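Transmembrane oligosaccharyl transferase (Archaeoglobus fulgidus, PDB 3WAJ) is a membrane-embedded enzyme of the archaeal STT3/AglB family, in which a helical transmembrane part of the GT-C clan is followed by a core and a peripheral region. Local coordinates at residues Gly44-Trp49 and Ala567-Ala572; Tyr51-Glu56 and Asp69-Tyr74; Val547-Trp550 and Trp556-Ala559. One frame throughout, in Å; residues are numbered along the deposited sequence.

Contact 1 of 3, residues Gly44-Trp49 and Ala567-Ala572; sequences GGNDPW and ANPFQA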
loop_
_atom_site.group_PDB
_atom_site.type_symbol
_atom_site.label_atom_id
_atom_site.label_comp_id
_atom_site.label_asym_id
_atom_site.label_seq_id
_atom_site.Cartn_x
_atom_site.Cartn_y
_atom_site.Cartn_z
ATOM N N GLY A 44 8.086 -1.514 -7.325
ATOM C CA GLY A 44 6.656 -1.303 -7.432
ATOM C C GLY A 44 6.034 -0.642 -6.216
ATOM O O GLY A 44 6.658 -0.572 -5.141
ATOM N N GLY A 45 4.802 -0.158 -6.399
ATOM C CA GLY A 45 3.942 0.299 -5.316
ATOM C C GLY A 45 4.575 1.210 -4.276
ATOM O O GLY A 45 5.355 2.109 -4.611
ATOM N N ASN A 46 4.224 0.993 -3.009
ATOM C CA ASN A 46 4.809 1.762 -1.927
ATOM C C ASN A 46 5.646 0.874 -1.006
ATOM O O ASN A 46 6.785 1.200 -0.681
ATOM C CB ASN A 46 3.718 2.434 -1.095
ATOM C CG ASN A 46 2.723 3.193 -1.933
ATOM O OD1 ASN A 46 3.095 3.960 -2.828
ATOM N ND2 ASN A 46 1.437 3.006 -1.629
ATOM N N ASP A 47 5.064 -0.233 -0.570
ATOM C CA ASP A 47 5.728 -1.098 0.407
ATOM C C ASP A 47 7.110 -1.664 0.012
ATOM O O ASP A 47 7.991 -1.762 0.873
ATOM C CB ASP A 47 4.775 -2.205 0.881
ATOM C CG ASP A 47 3.612 -1.656 1.690
ATOM O OD1 ASP A 47 3.756 -0.535 2.255
ATOM O OD2 ASP A 47 2.563 -2.345 1.765
ATOM N N PRO A 48 7.315 -2.012 -1.275
ATOM C CA PRO A 48 8.683 -2.412 -1.642
ATOM C C PRO A 48 9.710 -1.308 -1.392
ATOM O O PRO A 48 10.866 -1.621 -1.117
ATOM C CB PRO A 48 8.572 -2.723 -3.140
ATOM C CG PRO A 48 7.122 -3.131 -3.324
ATOM C CD PRO A 48 6.364 -2.214 -2.387
ATOM N N TRP A 49 9.315 -0.043 -1.485
ATOM C CA TRP A 49 10.258 1.022 -1.150
ATOM C C TRP A 49 10.651 1.013 0.329
ATOM O O TRP A 49 11.769 1.396 0.685
ATOM C CB TRP A 49 9.721 2.386 -1.583
ATOM C CG TRP A 49 9.625 2.450 -3.081
ATOM C CD1 TRP A 49 8.596 1.992 -3.855
ATOM C CD2 TRP A 49 10.627 2.949 -3.996
ATOM N NE1 TRP A 49 8.885 2.191 -5.190
ATOM C CE2 TRP A 49 10.123 2.774 -5.303
ATOM C CE3 TRP A 49 11.890 3.515 -3.833
ATOM C CZ2 TRP A 49 10.839 3.165 -6.449
ATOM C CZ3 TRP A 49 12.606 3.912 -4.978
ATOM C CH2 TRP A 49 12.073 3.733 -6.266
ATOM N N ALA A 567 3.122 11.515 7.189
ATOM C CA ALA A 567 2.176 10.421 7.002
ATOM C C ALA A 567 2.736 9.262 6.149
ATOM O O ALA A 567 3.609 9.473 5.302
ATOM C CB ALA A 567 0.852 10.943 6.437
ATOM N N ASN A 568 2.151 8.077 6.347
ATOM C CA ASN A 568 2.699 6.767 5.979
ATOM C C ASN A 568 1.698 5.939 5.215
ATOM O O ASN A 568 0.491 6.047 5.457
ATOM C CB ASN A 568 2.865 5.911 7.267
ATOM C CG ASN A 568 4.235 5.972 7.829
ATOM O OD1 ASN A 568 5.182 6.291 7.118
ATOM N ND2 ASN A 568 4.367 5.664 9.114
ATOM N N PRO A 569 2.189 5.005 4.392
ATOM C CA PRO A 569 1.294 3.979 3.842
ATOM C C PRO A 569 0.870 2.896 4.852
ATOM O O PRO A 569 0.144 1.986 4.458
ATOM C CB PRO A 569 2.111 3.398 2.679
ATOM C CG PRO A 569 3.052 4.547 2.293
ATOM C CD PRO A 569 3.450 5.101 3.633
ATOM N N PHE A 570 1.318 2.985 6.107
ATOM C CA PHE A 570 0.697 2.222 7.208
ATOM C C PHE A 570 -0.466 2.998 7.799
ATOM O O PHE A 570 -0.989 2.609 8.840
ATOM C CB PHE A 570 1.687 1.969 8.356
ATOM C CG PHE A 570 2.994 1.411 7.907
ATOM C CD1 PHE A 570 3.040 0.329 7.046
ATOM C CD2 PHE A 570 4.180 1.992 8.313
ATOM C CE1 PHE A 570 4.250 -0.171 6.606
ATOM C CE2 PHE A 570 5.396 1.501 7.870
ATOM C CZ PHE A 570 5.430 0.421 7.025
ATOM N N GLN A 571 -0.821 4.114 7.152
ATOM C CA GLN A 571 -1.888 5.027 7.584
ATOM C C GLN A 571 -1.629 5.743 8.909
ATOM O O GLN A 571 -2.568 6.128 9.604
ATOM C CB GLN A 571 -3.260 4.333 7.560
ATOM C CG GLN A 571 -3.666 3.862 6.146
ATOM C CD GLN A 571 -4.937 3.021 6.127
ATOM O OE1 GLN A 571 -5.549 2.762 7.165
ATOM N NE2 GLN A 571 -5.337 2.592 4.941
ATOM N N ALA A 572 -0.347 5.925 9.240
ATOM C CA ALA A 572 0.056 6.804 10.336
ATOM C C ALA A 572 0.079 8.268 9.858
ATOM O O ALA A 572 0.373 8.536 8.691
ATOM C CB ALA A 572 1.421 6.416 10.842
#

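Contact 2 of 3, residues Tyr51-Glu56 and Asp69-Tyr74; sequences YYRLIE and DPFTYY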
loop_
_atom_site.group_PDB
_atom_site.type_symbol
_atom_site.label_atom_id
_atom_site.label_comp_id
_atom_site.label_asym_id
_atom_site.label_seq_id
_atom_site.Cartn_x
_atom_site.Cartn_y
_atom_site.Cartn_z
ATOM N N TYR A 51 10.667 -1.820 2.337
ATOM C CA TYR A 51 11.621 -2.930 2.456
ATOM C C TYR A 51 13.023 -2.452 2.102
ATOM O O TYR A 51 13.975 -2.681 2.838
ATOM C CB TYR A 51 11.217 -4.155 1.623
ATOM C CG TYR A 51 10.388 -5.076 2.466
ATOM C CD1 TYR A 51 10.947 -5.723 3.561
ATOM C CD2 TYR A 51 9.030 -5.241 2.224
ATOM C CE1 TYR A 51 10.176 -6.520 4.386
ATOM C CE2 TYR A 51 8.253 -6.050 3.031
ATOM C CZ TYR A 51 8.824 -6.675 4.110
ATOM O OH TYR A 51 8.043 -7.476 4.901
ATOM N N TYR A 52 13.111 -1.754 0.981
ATOM C CA TYR A 52 14.347 -1.173 0.496
ATOM C C TYR A 52 14.999 -0.326 1.586
ATOM O O TYR A 52 16.188 -0.490 1.876
ATOM C CB TYR A 52 14.015 -0.359 -0.754
ATOM C CG TYR A 52 15.080 0.550 -1.307
ATOM C CD1 TYR A 52 14.791 1.897 -1.557
ATOM C CD2 TYR A 52 16.354 0.080 -1.623
ATOM C CE1 TYR A 52 15.727 2.756 -2.098
ATOM C CE2 TYR A 52 17.321 0.953 -2.166
ATOM C CZ TYR A 52 16.984 2.285 -2.402
ATOM O OH TYR A 52 17.896 3.160 -2.934
ATOM N N ARG A 53 14.212 0.559 2.197
ATOM C CA ARG A 53 14.690 1.404 3.285
ATOM C C ARG A 53 15.254 0.533 4.418
ATOM O O ARG A 53 16.337 0.807 4.946
ATOM C CB ARG A 53 13.554 2.323 3.783
ATOM C CG ARG A 53 13.878 3.222 4.994
ATOM C CD ARG A 53 13.837 2.463 6.363
ATOM N NE ARG A 53 14.087 3.391 7.465
ATOM C CZ ARG A 53 15.284 3.897 7.750
ATOM N NH1 ARG A 53 16.343 3.530 7.043
ATOM N NH2 ARG A 53 15.422 4.755 8.749
ATOM N N LEU A 54 14.510 -0.504 4.787
ATOM C CA LEU A 54 14.928 -1.386 5.869
ATOM C C LEU A 54 16.181 -2.195 5.506
ATOM O O LEU A 54 17.102 -2.310 6.311
ATOM C CB LEU A 54 13.797 -2.323 6.283
ATOM C CG LEU A 54 12.565 -1.693 6.921
ATOM C CD1 LEU A 54 11.533 -2.807 7.288
ATOM C CD2 LEU A 54 12.964 -0.887 8.145
ATOM N N ILE A 55 16.211 -2.759 4.300
ATOM C CA ILE A 55 17.316 -3.621 3.890
ATOM C C ILE A 55 18.652 -2.839 3.840
ATOM O O ILE A 55 19.680 -3.308 4.303
ATOM C CB ILE A 55 16.994 -4.334 2.555
ATOM C CG1 ILE A 55 15.946 -5.422 2.790
ATOM C CG2 ILE A 55 18.253 -4.942 1.925
ATOM C CD1 ILE A 55 15.290 -5.963 1.518
ATOM N N GLU A 56 18.607 -1.636 3.288
ATOM C CA GLU A 56 19.740 -0.722 3.266
ATOM C C GLU A 56 20.268 -0.458 4.682
ATOM O O GLU A 56 21.470 -0.507 4.937
ATOM C CB GLU A 56 19.280 0.595 2.638
ATOM C CG GLU A 56 20.371 1.485 2.054
ATOM C CD GLU A 56 19.820 2.446 1.000
ATOM O OE1 GLU A 56 18.597 2.432 0.762
ATOM O OE2 GLU A 56 20.598 3.209 0.400
ATOM N N ASP A 69 11.297 3.140 13.635
ATOM C CA ASP A 69 11.812 3.986 12.565
ATOM C C ASP A 69 11.325 5.402 12.775
ATOM O O ASP A 69 10.219 5.746 12.381
ATOM C CB ASP A 69 11.350 3.444 11.202
ATOM C CG ASP A 69 11.884 4.264 9.998
ATOM O OD1 ASP A 69 12.725 5.169 10.183
ATOM O OD2 ASP A 69 11.473 3.981 8.856
ATOM N N PRO A 70 12.150 6.232 13.427
ATOM C CA PRO A 70 11.756 7.619 13.683
ATOM C C PRO A 70 11.772 8.468 12.421
ATOM O O PRO A 70 11.349 9.629 12.449
ATOM C CB PRO A 70 12.833 8.113 14.669
ATOM C CG PRO A 70 14.008 7.232 14.411
ATOM C CD PRO A 70 13.422 5.885 14.090
ATOM N N PHE A 71 12.258 7.885 11.329
ATOM C CA PHE A 71 12.399 8.603 10.064
ATOM C C PHE A 71 11.044 8.709 9.359
ATOM O O PHE A 71 10.869 9.508 8.433
ATOM C CB PHE A 71 13.379 7.876 9.166
ATOM C CG PHE A 71 14.348 8.776 8.436
ATOM C CD1 PHE A 71 13.939 9.511 7.331
ATOM C CD2 PHE A 71 15.691 8.826 8.816
ATOM C CE1 PHE A 71 14.821 10.304 6.649
ATOM C CE2 PHE A 71 16.586 9.620 8.127
ATOM C CZ PHE A 71 16.146 10.367 7.039
ATOM N N THR A 72 10.083 7.901 9.800
ATOM C CA THR A 72 8.729 7.972 9.264
ATOM C C THR A 72 7.701 8.360 10.332
ATOM O O THR A 72 8.027 8.425 11.520
ATOM C CB THR A 72 8.342 6.667 8.581
ATOM O OG1 THR A 72 7.189 6.889 7.766
ATOM C CG2 THR A 72 8.080 5.568 9.604
ATOM N N TYR A 73 6.468 8.636 9.909
ATOM C CA TYR A 73 5.437 9.107 10.843
ATOM C C TYR A 73 5.977 10.258 11.719
ATOM O O TYR A 73 5.847 10.265 12.953
ATOM C CB TYR A 73 4.883 7.923 11.675
ATOM C CG TYR A 73 3.761 8.271 12.642
ATOM C CD1 TYR A 73 2.922 9.365 12.420
ATOM C CD2 TYR A 73 3.557 7.513 13.787
ATOM C CE1 TYR A 73 1.916 9.687 13.311
ATOM C CE2 TYR A 73 2.556 7.834 14.702
ATOM C CZ TYR A 73 1.738 8.918 14.458
ATOM O OH TYR A 73 0.745 9.233 15.356
ATOM N N TYR A 74 6.572 11.247 11.068
ATOM C CA TYR A 74 7.167 12.374 11.772
ATOM C C TYR A 74 6.114 13.231 12.484
ATOM O O TYR A 74 5.054 13.519 11.929
ATOM C CB TYR A 74 7.960 13.219 10.777
ATOM C CG TYR A 74 8.760 14.333 11.406
ATOM C CD1 TYR A 74 10.025 14.102 11.940
ATOM C CD2 TYR A 74 8.266 15.626 11.432
ATOM C CE1 TYR A 74 10.769 15.143 12.501
ATOM C CE2 TYR A 74 8.991 16.664 11.995
ATOM C CZ TYR A 74 10.244 16.419 12.529
ATOM O OH TYR A 74 10.973 17.472 13.075
#

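Contact 3 of 3, residues Val547-Trp550 and Trp556-Ala559; sequences VISW and WIEA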
loop_
_atom_site.group_PDB
_atom_site.type_symbol
_atom_site.label_atom_id
_atom_site.label_comp_id
_atom_site.label_asym_id
_atom_site.label_seq_id
_atom_site.Cartn_x
_atom_site.Cartn_y
_atom_site.Cartn_z
ATOM N N VAL A 547 8.124 16.635 6.397
ATOM C CA VAL A 547 7.643 16.809 5.050
ATOM C C VAL A 547 6.200 16.291 5.001
ATOM O O VAL A 547 5.937 15.100 5.227
ATOM C CB VAL A 547 8.511 16.031 4.082
ATOM C CG1 VAL A 547 7.985 16.188 2.631
ATOM C CG2 VAL A 547 9.954 16.504 4.180
ATOM N N ILE A 548 5.263 17.187 4.702
ATOM C CA ILE A 548 3.859 16.821 4.724
ATOM C C ILE A 548 3.266 16.593 3.324
ATOM O O ILE A 548 3.425 17.393 2.406
ATOM C CB ILE A 548 3.014 17.829 5.533
ATOM C CG1 ILE A 548 1.642 17.230 5.845
ATOM C CG2 ILE A 548 2.870 19.143 4.796
ATOM C CD1 ILE A 548 1.016 17.794 7.103
ATOM N N SER A 549 2.557 15.485 3.182
ATOM C CA SER A 549 1.966 15.102 1.914
ATOM C C SER A 549 0.920 14.039 2.242
ATOM O O SER A 549 0.808 13.618 3.381
ATOM C CB SER A 549 3.052 14.536 0.990
ATOM O OG SER A 549 2.486 14.096 -0.233
ATOM N N TRP A 550 0.155 13.594 1.260
ATOM C CA TRP A 550 -0.847 12.569 1.528
ATOM C C TRP A 550 -0.138 11.279 1.992
ATOM O O TRP A 550 1.057 11.095 1.719
ATOM C CB TRP A 550 -1.711 12.339 0.275
ATOM C CG TRP A 550 -2.959 11.518 0.498
ATOM C CD1 TRP A 550 -3.430 10.529 -0.314
ATOM C CD2 TRP A 550 -3.892 11.612 1.596
ATOM N NE1 TRP A 550 -4.588 10.002 0.202
ATOM C CE2 TRP A 550 -4.895 10.644 1.372
ATOM C CE3 TRP A 550 -3.972 12.414 2.744
ATOM C CZ2 TRP A 550 -5.976 10.458 2.251
ATOM C CZ3 TRP A 550 -5.037 12.223 3.619
ATOM C CH2 TRP A 550 -6.027 11.256 3.364
ATOM N N TRP A 556 7.913 6.645 -0.472
ATOM C CA TRP A 556 8.745 7.300 -1.492
ATOM C C TRP A 556 9.549 8.466 -0.920
ATOM O O TRP A 556 10.736 8.616 -1.222
ATOM C CB TRP A 556 7.888 7.816 -2.647
ATOM C CG TRP A 556 7.127 6.757 -3.374
ATOM C CD1 TRP A 556 7.297 5.397 -3.284
ATOM C CD2 TRP A 556 6.073 6.968 -4.323
ATOM N NE1 TRP A 556 6.412 4.754 -4.132
ATOM C CE2 TRP A 556 5.648 5.697 -4.773
ATOM C CE3 TRP A 556 5.450 8.109 -4.837
ATOM C CZ2 TRP A 556 4.609 5.543 -5.701
ATOM C CZ3 TRP A 556 4.428 7.956 -5.759
ATOM C CH2 TRP A 556 4.005 6.684 -6.171
ATOM N N ILE A 557 8.896 9.295 -0.108
ATOM C CA ILE A 557 9.540 10.469 0.459
ATOM C C ILE A 557 10.729 10.025 1.285
ATOM O O ILE A 557 11.824 10.559 1.155
ATOM C CB ILE A 557 8.566 11.305 1.323
ATOM C CG1 ILE A 557 7.540 12.011 0.430
ATOM C CG2 ILE A 557 9.322 12.353 2.129
ATOM C CD1 ILE A 557 6.501 12.816 1.200
ATOM N N GLU A 558 10.518 9.018 2.121
ATOM C CA GLU A 558 11.595 8.484 2.941
ATOM C C GLU A 558 12.690 7.769 2.136
ATOM O O GLU A 558 13.867 8.035 2.326
ATOM C CB GLU A 558 11.024 7.519 3.971
ATOM C CG GLU A 558 12.087 6.883 4.846
ATOM C CD GLU A 558 11.461 6.068 5.984
ATOM O OE1 GLU A 558 10.232 5.814 5.929
ATOM O OE2 GLU A 558 12.193 5.689 6.924
ATOM N N ALA A 559 12.307 6.851 1.251
ATOM C CA ALA A 559 13.301 6.069 0.524
ATOM C C ALA A 559 14.018 6.862 -0.579
ATOM O O ALA A 559 15.166 6.576 -0.886
ATOM C CB ALA A 559 12.688 4.782 -0.033
#

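Contact 1 of 3, residues Gly44-Trp49 and Ala567-Ala572
N46 and P569 make the close part of this contact, CB of N46 lying 4.0 Å from ring atom CG of P569. Both CB atoms are directed across the gap, and the CA atoms of N46 and P569 are the nearest pair across the two segments, 7.1 Å apart. N46 CG lies beside its own backbone N and anti to the carbonyl carbon (chi1 -50°); the amide runs on past the ring, a little farther off, and CB makes the nearest approach. Next to it the packing thins out. D47 sends its carboxylate forward, and OD1 stands 4.3 Å from CB of P569 and 4.4 Å from CE1 of F570, approaching that ring obliquely. Both are loose contacts, without a bond. All four touching residues keep some exposure, and Q571, just beyond them, is exposed. The loop has internal bonds of its own: N568 to Q571 is a type I turn, with Q571 N bonded to N568 O at 2.9 Å. The D47 side chain also belongs to the zinc site, with D161 and H163. Around the pair, H555 of helix 554-561 touches D47 and P569 and sets its ring edge-to-face with F570. The contact thus brings the start of helix 47-60, from the STT3 N-terminal region, against the loop between strand 564-565 and helix 584-588 of the AglB core, with helix 554-561 packed beside both.

Contact 2 of 3, residues Tyr51-Glu56 and Asp69-Tyr74
R53 takes hold of D69 side-on with two nitrogens, NE to OD2 at 3.0 Å and NH2 to OD1 at 3.1 Å. Seen from the arginine this is a well-aimed salt bridge: both oxygens lie essentially in the guanidinium plane, and the NE bond is nearly straight, with 166° at its hydrogen. Seen from the aspartate it is tilted, because the two planes are turned 57° against each other and both nitrogens come down on the carboxylate from above its plane. The arginine reaches this position by bending at chi2 (-78°), which turns the chain before it extends to the head group. F71 is the other neighbour; its CB sits 3.8 Å from NH2 of R53. One step further out, the loop fixes the acceptor. F71 N donates to OD1 of D69 at 3.0 Å, on the face opposite the one used by NH2 of R53, so that oxygen is gripped from two sides. Outside partners add to the shell: Y50 OH bonds to OD2 of D69, while Y528 OH and the Y524 carbonyl take NH2 and NH1 of R53. Y524 also gives the guanidinium a cation-pi contact, and E558 forms a second salt bridge with NE. All three touching residues are buried, so the charges probably depend on this dense set of partners. The F71 N bond closes an Asx turn, set within the type I turn D69-T72, and presents a carboxylate to a helix arginine, tying helix 47-60 to the end of strand 68-69 and the loop that follows in the STT3 N-terminal region.

Contact 3 of 3, residues Val547-Trp550 and Trp556-Ala559
This is a buried apolar contact inside a beta-alpha-beta unit of the AglB core region, where the residues following strand 546-548 lead into helix 554-561 and the chain then returns as strand 564-565, parallel to the first. The helix lies against the sheet, and within 556-559 it is I557 that makes the contact with V547 and S549. V547 and I557 direct their CB atoms at each other, with their CA atoms 8.1 Å apart, a spacing filled by side chain from both partners. V547 contributes mainly one methyl. Its CG1 is anti to the backbone N (chi1 179°) and touches both branches of I557, 4.0 Å from CD1 and 4.1 Å from CG2. The two side chains cross at a slant. I557 in turn reaches with its longer branch, which runs on extended from CB to CD1 (chi2 178°) and brings that terminal methyl to S549 as well as to V547. I548, between these two strand-side neighbours, has its CB directed away from the helix, as expected for the middle residue of an extended run. L507 and M510 of helix 501-513 close in as well, L507 touching I557 and M510 touching V547. On the sheet side, V547 bonds through its backbone to M564 and I566, and I548 to Y607 and V609, which places the strand between 564-565 and 605-611. The polar end of S549 is used on the sheet: OG bonds to the carbonyl O of V609. What it gives the helix is carbon, with its CB 3.9 Å from CD1 of I557.

Helix 47-60 connects contacts 1 and 2, whose centres are 10 Å apart, and helix 554-561, which supplies one half of contact 3, packs against it. Contacts 1 and 3 meet where NE1 of W556 probably bonds to O of G45, at 2.9 Å, and where the W49 and W556 rings meet edge-to-face; their centres are 9 Å apart. Contacts 2 and 3 meet at E558, whose OE2 is only 2.7 Å from OD2 of D69, a close approach of two acids that R53 NE, 3.0 Å from each oxygen, probably eases. The D47 side chain in contact 1 is about 3 Å from the zinc ion, whereas that of R53 in contact 2 is about 14 Å away.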